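PDB 3VA6: Two-component system sensor histidine kinase from Bacteroides thetaiotaomicron, which probably transfers phosphate from ATP to a protein histidine as a hybrid two-component sensor, of which this chain is the extracellular beta-propeller and beta-sandwich part. Local coordinates for residues D104-A109 with T147-I152; N121-Y126 with N141-N146; A389-I394 with W420-F425; A429-I434 with V443-K448. One frame throughout, in Å; residues are numbered along the deposited sequence.

Contact 1: residues D104-A109 with T147-I152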
loop_
_atom_site.group_PDB
_atom_site.type_symbol
_atom_site.label_atom_id
_atom_site.label_comp_id
_atom_site.label_asym_id
_atom_site.label_seq_id
_atom_site.Cartn_x
_atom_site.Cartn_y
_atom_site.Cartn_z
ATOM N N ASP A 104 -31.495 -9.405 -19.465
ATOM C CA ASP A 104 -31.800 -8.674 -18.245
ATOM C C ASP A 104 -30.923 -9.114 -17.081
ATOM O O ASP A 104 -31.425 -9.527 -16.026
ATOM C CB ASP A 104 -33.270 -8.836 -17.884
ATOM C CG ASP A 104 -34.196 -8.442 -19.014
ATOM O OD1 ASP A 104 -34.061 -7.323 -19.530
ATOM O OD2 ASP A 104 -35.079 -9.251 -19.371
ATOM N N VAL A 105 -29.610 -9.023 -17.281
ATOM C CA VAL A 105 -28.660 -9.446 -16.269
ATOM C C VAL A 105 -28.463 -8.301 -15.307
ATOM O O VAL A 105 -28.242 -7.183 -15.719
ATOM C CB VAL A 105 -27.330 -9.889 -16.912
ATOM C CG1 VAL A 105 -26.195 -10.021 -15.893
ATOM C CG2 VAL A 105 -27.573 -11.203 -17.645
ATOM N N ARG A 106 -28.608 -8.585 -14.021
ATOM C CA ARG A 106 -28.533 -7.552 -13.007
ATOM C C ARG A 106 -27.380 -7.740 -12.053
ATOM O O ARG A 106 -26.964 -6.786 -11.419
ATOM C CB ARG A 106 -29.860 -7.457 -12.227
ATOM C CG ARG A 106 -31.066 -7.033 -13.054
ATOM C CD ARG A 106 -30.799 -5.806 -13.921
ATOM N NE ARG A 106 -31.956 -5.409 -14.722
ATOM C CZ ARG A 106 -33.050 -4.799 -14.253
ATOM N NH1 ARG A 106 -33.174 -4.519 -12.966
ATOM N NH2 ARG A 106 -34.040 -4.489 -15.079
ATOM N N THR A 107 -26.853 -8.943 -11.921
ATOM C CA THR A 107 -25.803 -9.138 -10.952
ATOM C C THR A 107 -24.948 -10.323 -11.324
ATOM O O THR A 107 -25.441 -11.334 -11.766
ATOM C CB THR A 107 -26.377 -9.306 -9.522
ATOM O OG1 THR A 107 -25.303 -9.619 -8.640
ATOM C CG2 THR A 107 -27.467 -10.408 -9.449
ATOM N N MET A 108 -23.652 -10.194 -11.114
ATOM C CA MET A 108 -22.703 -11.238 -11.461
ATOM C C MET A 108 -21.805 -11.504 -10.276
ATOM O O MET A 108 -21.548 -10.625 -9.478
ATOM C CB MET A 108 -21.890 -10.778 -12.654
ATOM C CG MET A 108 -22.744 -10.520 -13.898
ATOM S SD MET A 108 -21.853 -10.066 -15.409
ATOM C CE MET A 108 -20.476 -9.175 -14.672
ATOM N N ALA A 109 -21.353 -12.731 -10.122
ATOM C CA ALA A 109 -20.351 -13.038 -9.070
ATOM C C ALA A 109 -19.461 -14.206 -9.498
ATOM O O ALA A 109 -19.926 -15.262 -9.947
ATOM C CB ALA A 109 -20.997 -13.311 -7.716
ATOM N N THR A 147 -36.287 -13.817 -10.065
ATOM C CA THR A 147 -35.730 -12.502 -10.311
ATOM C C THR A 147 -34.601 -12.238 -9.298
ATOM O O THR A 147 -34.855 -12.031 -8.121
ATOM C CB THR A 147 -36.818 -11.432 -10.291
ATOM O OG1 THR A 147 -37.655 -11.617 -11.430
ATOM C CG2 THR A 147 -36.225 -10.054 -10.376
ATOM N N ILE A 148 -33.354 -12.283 -9.781
ATOM C CA ILE A 148 -32.158 -12.146 -8.940
ATOM C C ILE A 148 -31.611 -10.730 -8.953
ATOM O O ILE A 148 -31.362 -10.203 -10.015
ATOM C CB ILE A 148 -31.019 -13.035 -9.441
ATOM C CG1 ILE A 148 -31.519 -14.457 -9.793
ATOM C CG2 ILE A 148 -29.909 -13.012 -8.417
ATOM C CD1 ILE A 148 -32.370 -15.115 -8.731
ATOM N N TYR A 149 -31.431 -10.125 -7.781
ATOM C CA TYR A 149 -30.864 -8.781 -7.683
ATOM C C TYR A 149 -29.454 -8.792 -7.128
ATOM O O TYR A 149 -28.657 -7.932 -7.475
ATOM C CB TYR A 149 -31.739 -7.831 -6.854
ATOM C CG TYR A 149 -33.080 -7.562 -7.474
ATOM C CD1 TYR A 149 -33.179 -7.045 -8.757
ATOM C CD2 TYR A 149 -34.257 -7.824 -6.774
ATOM C CE1 TYR A 149 -34.406 -6.803 -9.341
ATOM C CE2 TYR A 149 -35.491 -7.586 -7.357
ATOM C CZ TYR A 149 -35.554 -7.076 -8.635
ATOM O OH TYR A 149 -36.764 -6.840 -9.208
ATOM N N SER A 150 -29.091 -9.750 -6.298
ATOM C CA SER A 150 -27.683 -9.793 -5.878
ATOM C C SER A 150 -27.189 -11.172 -5.570
ATOM O O SER A 150 -27.905 -11.965 -4.964
ATOM C CB SER A 150 -27.403 -8.908 -4.679
ATOM O OG SER A 150 -28.591 -8.436 -4.076
ATOM N N ILE A 151 -25.958 -11.429 -5.987
ATOM C CA ILE A 151 -25.260 -12.645 -5.655
ATOM C C ILE A 151 -23.889 -12.313 -5.163
ATOM O O ILE A 151 -23.196 -11.552 -5.799
ATOM C CB ILE A 151 -24.984 -13.517 -6.871
ATOM C CG1 ILE A 151 -26.277 -13.744 -7.674
ATOM C CG2 ILE A 151 -24.257 -14.787 -6.408
ATOM C CD1 ILE A 151 -26.010 -14.223 -9.087
ATOM N N ILE A 152 -23.476 -12.905 -4.058
ATOM C CA ILE A 152 -22.083 -12.795 -3.672
ATOM C C ILE A 152 -21.545 -14.153 -3.292
ATOM O O ILE A 152 -22.303 -15.082 -3.041
ATOM C CB ILE A 152 -21.857 -11.786 -2.533
ATOM C CG1 ILE A 152 -22.660 -12.200 -1.281
ATOM C CG2 ILE A 152 -22.210 -10.362 -3.001
ATOM C CD1 ILE A 152 -21.869 -12.026 -0.003
#
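T107 and I151 provide the hydrogen bond of this contact: the backbone N of I151 donates to T107 OG1 at 3.3 Å, with an N-H...O angle of 149°. The bond thus runs from backbone to side chain. Strands 105-109 and 148-152 run nearly parallel (8° apart), their axes 5.6 Å from each other at closest, each at the edge of its own sheet. Each is the first strand of its own propeller blade. T107 suits this place between the strands, since its beta carbon carries both a hydroxyl and a methyl. With OG1 opposite the backbone N (chi1 175°), the hydroxyl reaches I151 while the methyl takes the apolar work.

That apolar group begins with T107 CG2, which sits 3.7 Å from I148 CG2 and 4.0 Å from I151 CG1. Further on, the small A109 lets the strands stay close: its CB lies 3.8 Å from I151 CG2. Branched isoleucines and an alanine thus fill the seam, and I151 also leans on W116 of the blade that holds T107.

Nearer the solvent, R106 NH1 comes to the edge of the Y149 ring, 4.5 Å from CE1, while its cation-pi partner is Y66. Classic beta bulges, R106 and T107 opposite G118 and Y149 and S150 opposite G162, occur in both strands. A valine in place of T107 would probably leave the I151 N-H without this acceptor. Neighbouring blades are therefore joined mainly by packing of small and branched side chains against each other and the facing backbone, with one polar link between them.

Contact 2: residues N121-Y126 with N141-N146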
loop_
_atom_site.group_PDB
_atom_site.type_symbol
_atom_site.label_atom_id
_atom_site.label_comp_id
_atom_site.label_asym_id
_atom_site.label_seq_id
_atom_site.Cartn_x
_atom_site.Cartn_y
_atom_site.Cartn_z
ATOM N N ASN A 121 -35.067 -12.959 -15.028
ATOM C CA ASN A 121 -35.823 -14.186 -15.156
ATOM C C ASN A 121 -35.076 -15.492 -14.959
ATOM O O ASN A 121 -35.534 -16.541 -15.414
ATOM C CB ASN A 121 -36.520 -14.189 -16.507
ATOM C CG ASN A 121 -37.975 -14.614 -16.430
ATOM O OD1 ASN A 121 -38.320 -15.759 -16.783
ATOM N ND2 ASN A 121 -38.853 -13.671 -16.015
ATOM N N GLY A 122 -33.976 -15.465 -14.210
ATOM C CA GLY A 122 -33.337 -16.706 -13.805
ATOM C C GLY A 122 -32.037 -16.524 -13.063
ATOM O O GLY A 122 -31.445 -15.438 -13.059
ATOM N N LEU A 123 -31.605 -17.595 -12.412
ATOM C CA LEU A 123 -30.256 -17.666 -11.901
ATOM C C LEU A 123 -29.523 -18.615 -12.841
ATOM O O LEU A 123 -30.114 -19.566 -13.334
ATOM C CB LEU A 123 -30.270 -18.182 -10.464
ATOM C CG LEU A 123 -28.945 -18.169 -9.695
ATOM C CD1 LEU A 123 -28.379 -16.774 -9.529
ATOM C CD2 LEU A 123 -29.115 -18.844 -8.345
ATOM N N TYR A 124 -28.250 -18.352 -13.115
ATOM C CA TYR A 124 -27.480 -19.205 -14.021
ATOM C C TYR A 124 -26.052 -19.340 -13.553
ATOM O O TYR A 124 -25.563 -18.527 -12.787
ATOM C CB TYR A 124 -27.451 -18.636 -15.437
ATOM C CG TYR A 124 -28.811 -18.390 -16.018
ATOM C CD1 TYR A 124 -29.459 -19.354 -16.792
ATOM C CD2 TYR A 124 -29.459 -17.202 -15.784
ATOM C CE1 TYR A 124 -30.714 -19.120 -17.315
ATOM C CE2 TYR A 124 -30.717 -16.967 -16.293
ATOM C CZ TYR A 124 -31.334 -17.922 -17.060
ATOM O OH TYR A 124 -32.582 -17.624 -17.546
ATOM N N THR A 125 -25.381 -20.369 -14.039
ATOM C CA THR A 125 -23.934 -20.399 -13.975
ATOM C C THR A 125 -23.357 -20.479 -15.398
ATOM O O THR A 125 -23.948 -21.089 -16.290
ATOM C CB THR A 125 -23.449 -21.557 -13.100
ATOM O OG1 THR A 125 -23.900 -22.791 -13.664
ATOM C CG2 THR A 125 -24.012 -21.411 -11.672
ATOM N N TYR A 126 -22.219 -19.812 -15.591
ATOM C CA TYR A 126 -21.468 -19.851 -16.843
ATOM C C TYR A 126 -20.067 -20.328 -16.551
ATOM O O TYR A 126 -19.278 -19.611 -15.936
ATOM C CB TYR A 126 -21.410 -18.460 -17.473
ATOM C CG TYR A 126 -20.771 -18.384 -18.858
ATOM C CD1 TYR A 126 -21.230 -19.175 -19.904
ATOM C CD2 TYR A 126 -19.752 -17.479 -19.126
ATOM C CE1 TYR A 126 -20.670 -19.078 -21.164
ATOM C CE2 TYR A 126 -19.200 -17.366 -20.377
ATOM C CZ TYR A 126 -19.647 -18.171 -21.407
ATOM O OH TYR A 126 -19.053 -18.067 -22.680
ATOM N N ASN A 141 -35.211 -26.217 -8.218
ATOM C CA ASN A 141 -34.114 -25.950 -7.221
ATOM C C ASN A 141 -34.504 -25.225 -5.916
ATOM O O ASN A 141 -33.638 -24.978 -5.078
ATOM C CB ASN A 141 -32.948 -25.182 -7.877
ATOM C CG ASN A 141 -32.447 -25.851 -9.148
ATOM O OD1 ASN A 141 -33.143 -25.884 -10.171
ATOM N ND2 ASN A 141 -31.215 -26.360 -9.101
ATOM N N GLY A 142 -35.773 -24.877 -5.746
ATOM C CA GLY A 142 -36.225 -24.275 -4.487
ATOM C C GLY A 142 -35.790 -22.831 -4.237
ATOM O O GLY A 142 -35.746 -22.372 -3.082
ATOM N N LEU A 143 -35.450 -22.113 -5.311
ATOM C CA LEU A 143 -35.247 -20.675 -5.221
ATOM C C LEU A 143 -36.564 -20.076 -4.805
ATOM O O LEU A 143 -37.627 -20.549 -5.244
ATOM C CB LEU A 143 -34.864 -20.061 -6.568
ATOM C CG LEU A 143 -33.419 -20.137 -7.079
ATOM C CD1 LEU A 143 -33.378 -19.819 -8.570
ATOM C CD2 LEU A 143 -32.454 -19.259 -6.289
ATOM N N PRO A 144 -36.517 -19.033 -3.963
ATOM C CA PRO A 144 -37.778 -18.413 -3.553
ATOM C C PRO A 144 -38.420 -17.623 -4.695
ATOM O O PRO A 144 -39.631 -17.464 -4.708
ATOM C CB PRO A 144 -37.369 -17.500 -2.401
ATOM C CG PRO A 144 -35.900 -17.266 -2.572
ATOM C CD PRO A 144 -35.332 -18.372 -3.391
ATOM N N ASN A 145 -37.601 -17.153 -5.642
ATOM C CA ASN A 145 -38.054 -16.332 -6.779
ATOM C C ASN A 145 -36.995 -16.354 -7.907
ATOM O O ASN A 145 -35.822 -16.548 -7.624
ATOM C CB ASN A 145 -38.315 -14.891 -6.300
ATOM C CG ASN A 145 -39.243 -14.116 -7.218
ATOM O OD1 ASN A 145 -38.785 -13.383 -8.088
ATOM N ND2 ASN A 145 -40.542 -14.301 -7.048
ATOM N N ASN A 146 -37.408 -16.177 -9.164
ATOM C CA ASN A 146 -36.476 -16.218 -10.331
ATOM C C ASN A 146 -35.815 -14.900 -10.678
ATOM O O ASN A 146 -34.914 -14.866 -11.495
ATOM C CB ASN A 146 -37.210 -16.728 -11.570
ATOM C CG ASN A 146 -37.669 -18.160 -11.394
ATOM O OD1 ASN A 146 -36.853 -19.055 -11.096
ATOM N ND2 ASN A 146 -38.997 -18.389 -11.515
#
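L143 is where the loop that leads out of helix 138-141 first meets strand 122-126, and it does so through its branched end. Its CD2 methyl lies 3.9 Å from L123 CD2, and its CD1 is 4.0 Å from L123 CB, the two side chains crossing at about a right angle. L123 reaches across because its CG stands opposite the backbone N (chi1 -173°), whereas L143 has CG beside its own N (chi1 -81°). Leucine fits both places: each has two methyls to spread over the other, and both also touch F177 of the next blade. On the polar side, L143 O is hydrogen-bonded to T138 OG1, which ties the loop back to the helix start.

The chain then passes through P144 and N145, whose OD1 is hydrogen-bonded to T147 N, to reach N146. Here the loop comes back to the beginning of the strand. N146 O is 2.9 Å from G122 N, but the angle is poor, so this is a close polar approach and not a hydrogen bond. The CB of N146 is 4.2 Å from the carbonyl carbon of N121. Glycine is suited to position 122 because a beta carbon would run into the hydroxyl of Y124.

Along the loop the contact therefore changes from a leucine pair, buried between two propeller blades, to asparagines at the more exposed margin, where the side chains of N145 and N146 bond through OD1 to the backbone N-H groups of T147 and, weakly, T138.

Contact 3: residues A389-I394 with W420-F425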
loop_
_atom_site.group_PDB
_atom_site.type_symbol
_atom_site.label_atom_id
_atom_site.label_comp_id
_atom_site.label_asym_id
_atom_site.label_seq_id
_atom_site.Cartn_x
_atom_site.Cartn_y
_atom_site.Cartn_z
ATOM N N ALA A 389 24.884 -7.738 13.937
ATOM C CA ALA A 389 24.915 -8.312 15.269
ATOM C C ALA A 389 23.675 -9.158 15.448
ATOM O O ALA A 389 22.552 -8.658 15.279
ATOM C CB ALA A 389 24.929 -7.213 16.313
ATOM N N THR A 390 23.879 -10.423 15.816
ATOM C CA THR A 390 22.775 -11.393 15.990
ATOM C C THR A 390 22.892 -12.224 17.272
ATOM O O THR A 390 23.864 -12.111 17.995
ATOM C CB THR A 390 22.715 -12.391 14.803
ATOM O OG1 THR A 390 23.603 -13.474 15.045
ATOM C CG2 THR A 390 23.092 -11.726 13.522
ATOM N N ASP A 391 21.923 -13.097 17.515
ATOM C CA ASP A 391 22.042 -14.074 18.605
ATOM C C ASP A 391 22.806 -15.350 18.201
ATOM O O ASP A 391 22.878 -16.308 18.969
ATOM C CB ASP A 391 20.666 -14.411 19.183
ATOM C CG ASP A 391 20.125 -13.309 20.084
ATOM O OD1 ASP A 391 20.912 -12.426 20.494
ATOM O OD2 ASP A 391 18.911 -13.329 20.393
ATOM N N GLY A 392 23.376 -15.340 16.993
ATOM C CA GLY A 392 24.433 -16.286 16.581
ATOM C C GLY A 392 25.685 -15.495 16.237
ATOM O O GLY A 392 26.174 -15.530 15.113
ATOM N N SER A 393 26.147 -14.726 17.215
ATOM C CA SER A 393 27.335 -13.910 17.091
ATOM C C SER A 393 27.256 -12.867 15.967
ATOM O O SER A 393 26.162 -12.555 15.461
ATOM C CB SER A 393 28.552 -14.802 16.908
ATOM O OG SER A 393 29.723 -14.108 17.272
ATOM N N ILE A 394 28.418 -12.296 15.622
ATOM C CA ILE A 394 28.513 -11.245 14.609
ATOM C C ILE A 394 28.948 -11.819 13.269
ATOM O O ILE A 394 29.684 -12.811 13.210
ATOM C CB ILE A 394 29.482 -10.117 15.027
ATOM C CG1 ILE A 394 30.921 -10.622 15.271
ATOM C CG2 ILE A 394 28.978 -9.454 16.291
ATOM C CD1 ILE A 394 31.961 -9.520 15.303
ATOM N N TRP A 420 25.711 -13.835 21.728
ATOM C CA TRP A 420 24.606 -12.887 21.819
ATOM C C TRP A 420 25.093 -11.467 21.712
ATOM O O TRP A 420 25.374 -10.792 22.714
ATOM C CB TRP A 420 23.841 -13.115 23.117
ATOM C CG TRP A 420 23.187 -14.479 23.190
ATOM C CD1 TRP A 420 22.884 -15.340 22.136
ATOM C CD2 TRP A 420 22.717 -15.175 24.388
ATOM N NE1 TRP A 420 22.289 -16.487 22.592
ATOM C CE2 TRP A 420 22.159 -16.455 23.930
ATOM C CE3 TRP A 420 22.711 -14.886 25.745
ATOM C CZ2 TRP A 420 21.616 -17.380 24.814
ATOM C CZ3 TRP A 420 22.172 -15.831 26.630
ATOM C CH2 TRP A 420 21.635 -17.046 26.172
ATOM N N THR A 421 25.206 -10.996 20.476
ATOM C CA THR A 421 25.757 -9.684 20.207
ATOM C C THR A 421 24.637 -8.710 19.952
ATOM O O THR A 421 23.787 -8.936 19.107
ATOM C CB THR A 421 26.731 -9.712 19.019
ATOM O OG1 THR A 421 27.916 -10.396 19.430
ATOM C CG2 THR A 421 27.092 -8.319 18.596
ATOM N N TYR A 422 24.702 -7.596 20.672
ATOM C CA TYR A 422 23.646 -6.601 20.697
ATOM C C TYR A 422 24.001 -5.360 19.916
ATOM O O TYR A 422 23.135 -4.717 19.353
ATOM C CB TYR A 422 23.316 -6.240 22.148
ATOM C CG TYR A 422 22.293 -7.173 22.752
ATOM C CD1 TYR A 422 22.553 -8.534 22.895
ATOM C CD2 TYR A 422 21.042 -6.709 23.141
ATOM C CE1 TYR A 422 21.595 -9.392 23.422
ATOM C CE2 TYR A 422 20.096 -7.555 23.674
ATOM C CZ TYR A 422 20.368 -8.888 23.815
ATOM O OH TYR A 422 19.408 -9.711 24.328
ATOM N N TYR A 423 25.274 -5.020 19.868
ATOM C CA TYR A 423 25.684 -3.781 19.233
ATOM C C TYR A 423 27.156 -3.837 18.827
ATOM O O TYR A 423 27.950 -4.535 19.457
ATOM C CB TYR A 423 25.425 -2.613 20.191
ATOM C CG TYR A 423 24.958 -1.331 19.530
ATOM C CD1 TYR A 423 23.615 -1.138 19.207
ATOM C CD2 TYR A 423 25.852 -0.301 19.267
ATOM C CE1 TYR A 423 23.173 0.042 18.628
ATOM C CE2 TYR A 423 25.423 0.886 18.688
ATOM C CZ TYR A 423 24.075 1.054 18.376
ATOM O OH TYR A 423 23.663 2.230 17.782
ATOM N N ILE A 424 27.483 -3.076 17.788
ATOM C CA ILE A 424 28.785 -3.101 17.187
ATOM C C ILE A 424 29.125 -1.757 16.541
ATOM O O ILE A 424 28.260 -1.134 15.922
ATOM C CB ILE A 424 28.832 -4.190 16.099
ATOM C CG1 ILE A 424 30.243 -4.305 15.500
ATOM C CG2 ILE A 424 27.819 -3.889 15.013
ATOM C CD1 ILE A 424 30.358 -5.351 14.410
ATOM N N PHE A 425 30.389 -1.325 16.694
ATOM C CA PHE A 425 30.960 -0.222 15.897
ATOM C C PHE A 425 32.477 -0.264 15.853
ATOM O O PHE A 425 33.097 -0.915 16.678
ATOM C CB PHE A 425 30.509 1.147 16.425
ATOM C CG PHE A 425 31.185 1.565 17.707
ATOM C CD1 PHE A 425 30.607 1.288 18.940
ATOM C CD2 PHE A 425 32.390 2.245 17.679
ATOM C CE1 PHE A 425 31.232 1.669 20.120
ATOM C CE2 PHE A 425 33.019 2.631 18.856
ATOM C CZ PHE A 425 32.443 2.343 20.076
#
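The turn between the second and third strands of one propeller blade, an ST turn headed by T390, meets the first strand of the next blade at W420 and T421. The backbone link is T421 N to T390 O, 3.0 Å with an N-H...O angle of 159°, the donor tilted from the carbonyl plane. The turn itself is held by T390 OG1, which accepts from G392 N (2.7 Å) and donates to S393 O (2.8 Å) in the carbonyl plane, on a lone pair. S393 O also receives T390 N, so two donors grip it. A threonine suits this place because its short hydroxyl can accept and donate within one turn.

Within its blade the turn joins strands 386-390 and 394-398, and from there it reaches strand 421-426. Here D391 places its backbone O at the edge of the W420 indole, 3.3 Å from CD1, and its CB lies 3.8 Å from the same CD1. The carboxylate is turned 60° from the indole plane and its OD2 forms a salt bridge with R376, whose guanidinium is also a cation-pi partner of Y422.

On the buried side, T421 has CG2 opposite its backbone N (chi1 -71° to OG1), so the methyl faces the small A389, and I434 joins them from the neighbouring strand, its CG2 3.6 Å from T421 CG2. The buried hydroxyl of T421 is satisfied by T418 O.

Contact 4: residues A429-I434 with V443-K448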
loop_
_atom_site.group_PDB
_atom_site.type_symbol
_atom_site.label_atom_id
_atom_site.label_comp_id
_atom_site.label_asym_id
_atom_site.label_seq_id
_atom_site.Cartn_x
_atom_site.Cartn_y
_atom_site.Cartn_z
ATOM N N ALA A 429 40.844 3.829 15.750
ATOM C CA ALA A 429 42.127 3.114 15.766
ATOM C C ALA A 429 41.926 1.658 15.357
ATOM O O ALA A 429 42.538 0.743 15.928
ATOM C CB ALA A 429 42.809 3.215 17.127
ATOM N N GLY A 430 41.043 1.437 14.384
ATOM C CA GLY A 430 40.944 0.144 13.711
ATOM C C GLY A 430 40.472 -1.032 14.548
ATOM O O GLY A 430 40.599 -2.181 14.132
ATOM N N GLN A 431 39.925 -0.762 15.727
ATOM C CA GLN A 431 39.396 -1.822 16.569
ATOM C C GLN A 431 37.875 -1.846 16.509
ATOM O O GLN A 431 37.235 -0.831 16.268
ATOM C CB GLN A 431 39.863 -1.650 17.999
ATOM C CG GLN A 431 41.350 -1.878 18.179
ATOM C CD GLN A 431 41.925 -0.918 19.193
ATOM O OE1 GLN A 431 41.189 -0.308 19.964
ATOM N NE2 GLN A 431 43.235 -0.733 19.162
ATOM N N LEU A 432 37.319 -3.024 16.745
ATOM C CA LEU A 432 35.906 -3.267 16.632
ATOM C C LEU A 432 35.360 -3.404 18.040
ATOM O O LEU A 432 35.896 -4.161 18.837
ATOM C CB LEU A 432 35.701 -4.549 15.840
ATOM C CG LEU A 432 34.387 -4.681 15.045
ATOM C CD1 LEU A 432 33.970 -3.415 14.312
ATOM C CD2 LEU A 432 34.468 -5.849 14.070
ATOM N N TRP A 433 34.306 -2.659 18.349
ATOM C CA TRP A 433 33.683 -2.688 19.679
ATOM C C TRP A 433 32.399 -3.463 19.632
ATOM O O TRP A 433 31.483 -3.121 18.885
ATOM C CB TRP A 433 33.433 -1.272 20.173
ATOM C CG TRP A 433 34.710 -0.656 20.649
ATOM C CD1 TRP A 433 35.823 -0.301 19.884
ATOM C CD2 TRP A 433 35.086 -0.361 22.022
ATOM N NE1 TRP A 433 36.825 0.198 20.677
ATOM C CE2 TRP A 433 36.444 0.190 21.970
ATOM C CE3 TRP A 433 34.461 -0.482 23.237
ATOM C CZ2 TRP A 433 37.111 0.597 23.107
ATOM C CZ3 TRP A 433 35.141 -0.065 24.379
ATOM C CH2 TRP A 433 36.434 0.462 24.317
ATOM N N ILE A 434 32.311 -4.510 20.443
ATOM C CA ILE A 434 31.173 -5.420 20.390
ATOM C C ILE A 434 30.486 -5.526 21.756
ATOM O O ILE A 434 31.089 -5.985 22.727
ATOM C CB ILE A 434 31.624 -6.819 19.948
ATOM C CG1 ILE A 434 32.376 -6.725 18.621
ATOM C CG2 ILE A 434 30.431 -7.757 19.831
ATOM C CD1 ILE A 434 33.153 -7.982 18.272
ATOM N N VAL A 443 36.626 -5.755 22.723
ATOM C CA VAL A 443 37.313 -4.922 21.721
ATOM C C VAL A 443 38.325 -5.765 20.964
ATOM O O VAL A 443 39.163 -6.416 21.576
ATOM C CB VAL A 443 38.048 -3.723 22.328
ATOM C CG1 VAL A 443 38.629 -2.873 21.212
ATOM C CG2 VAL A 443 37.114 -2.888 23.186
ATOM N N VAL A 444 38.253 -5.733 19.638
ATOM C CA VAL A 444 38.957 -6.690 18.772
ATOM C C VAL A 444 39.685 -5.968 17.643
ATOM O O VAL A 444 39.149 -5.007 17.103
ATOM C CB VAL A 444 37.938 -7.685 18.146
ATOM C CG1 VAL A 444 38.466 -8.318 16.872
ATOM C CG2 VAL A 444 37.544 -8.755 19.148
ATOM N N ASP A 445 40.894 -6.412 17.280
ATOM C CA ASP A 445 41.519 -5.877 16.057
ATOM C C ASP A 445 40.695 -6.312 14.882
ATOM O O ASP A 445 40.548 -7.510 14.639
ATOM C CB ASP A 445 42.967 -6.330 15.798
ATOM C CG ASP A 445 43.962 -5.193 15.947
ATOM O OD1 ASP A 445 43.541 -4.011 15.915
ATOM O OD2 ASP A 445 45.176 -5.472 16.080
ATOM N N LYS A 446 40.196 -5.337 14.136
ATOM C CA LYS A 446 39.318 -5.617 13.011
ATOM C C LYS A 446 40.004 -6.428 11.906
ATOM O O LYS A 446 39.415 -7.376 11.394
ATOM C CB LYS A 446 38.750 -4.313 12.448
ATOM C CG LYS A 446 37.505 -4.502 11.606
ATOM C CD LYS A 446 37.091 -3.202 10.933
ATOM C CE LYS A 446 37.802 -3.016 9.605
ATOM N NZ LYS A 446 37.357 -1.787 8.895
ATOM N N HIS A 447 41.234 -6.073 11.529
ATOM C CA HIS A 447 41.864 -6.789 10.425
ATOM C C HIS A 447 42.282 -8.183 10.840
ATOM O O HIS A 447 42.299 -9.084 10.005
ATOM C CB HIS A 447 43.014 -6.000 9.788
ATOM C CG HIS A 447 42.562 -4.800 9.000
ATOM N ND1 HIS A 447 43.361 -3.737 8.784
ATOM C CD2 HIS A 447 41.345 -4.516 8.374
ATOM C CE1 HIS A 447 42.687 -2.811 8.069
ATOM N NE2 HIS A 447 41.450 -3.288 7.824
ATOM N N LYS A 448 42.540 -8.397 12.132
ATOM C CA LYS A 448 43.172 -9.628 12.589
ATOM C C LYS A 448 42.107 -10.671 12.893
ATOM O O LYS A 448 42.440 -11.806 13.160
ATOM C CB LYS A 448 44.046 -9.391 13.838
ATOM C CG LYS A 448 45.231 -8.440 13.658
ATOM C CD LYS A 448 44.990 -7.333 12.635
ATOM C CE LYS A 448 45.915 -6.139 12.795
ATOM N NZ LYS A 448 45.164 -4.981 13.364
#
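V443 lies over the face of the W433 indole in the beta hairpin formed by strands 431-436 and 441-445, part of one propeller blade. Its CG1 stands anti to the backbone N (chi1 -176°), which leaves the CG2 methyl above the six-membered ring, while CG1 reaches the pyrrole side, 3.6 Å from W433 NE1. The two residues form a non-hydrogen-bonded antiparallel pair, and V443 CG1 also meets Q431 CB at 3.7 Å. W433 NE1 is hydrogen-bonded to D427 OD2, and its ring stacks with F425. An alanine in place of W433 would probably leave V443 without its flat support and D427 without this donor.

On the other face of the sheet L432 and V444 point the same way, 4.5 Å apart at CB, as a hydrogen-bonded pair: L432 N to V444 O is 2.7 Å, and V444 N to L432 O is 2.9 Å. Next to them L432 CD2 is 4.1 Å from K446 CG. The aliphatic part of this lysine suits the packing with L432, and its NZ bridges D381, E383 and E426. Glycine suits position 430, where phi is positive; G430 O accepts from K446 N at 3.2 Å with an N-H...O angle of 160°.

In the fold
The four contacts fall into two pairs on opposite sides of the chain's centre. Contacts 1 and 2 come first along the chain, with contact 2 nested inside the loop closed by contact 1; their centres are 10 Å apart, and I151 CD1 touches L123 CD1 at 3.5 Å. Contacts 3 and 4 follow in series, with centres 14 Å apart, in neighbouring strands 421-426 and 431-436, where F425 O and W433 N lie 2.7 Å apart, a probable hydrogen bond. Between the pairs, centres are 60 to 78 Å apart, consistent with two separate propellers in the extracellular part. Contacts 1 to 3 join successive blades, while contact 4 holds a single blade.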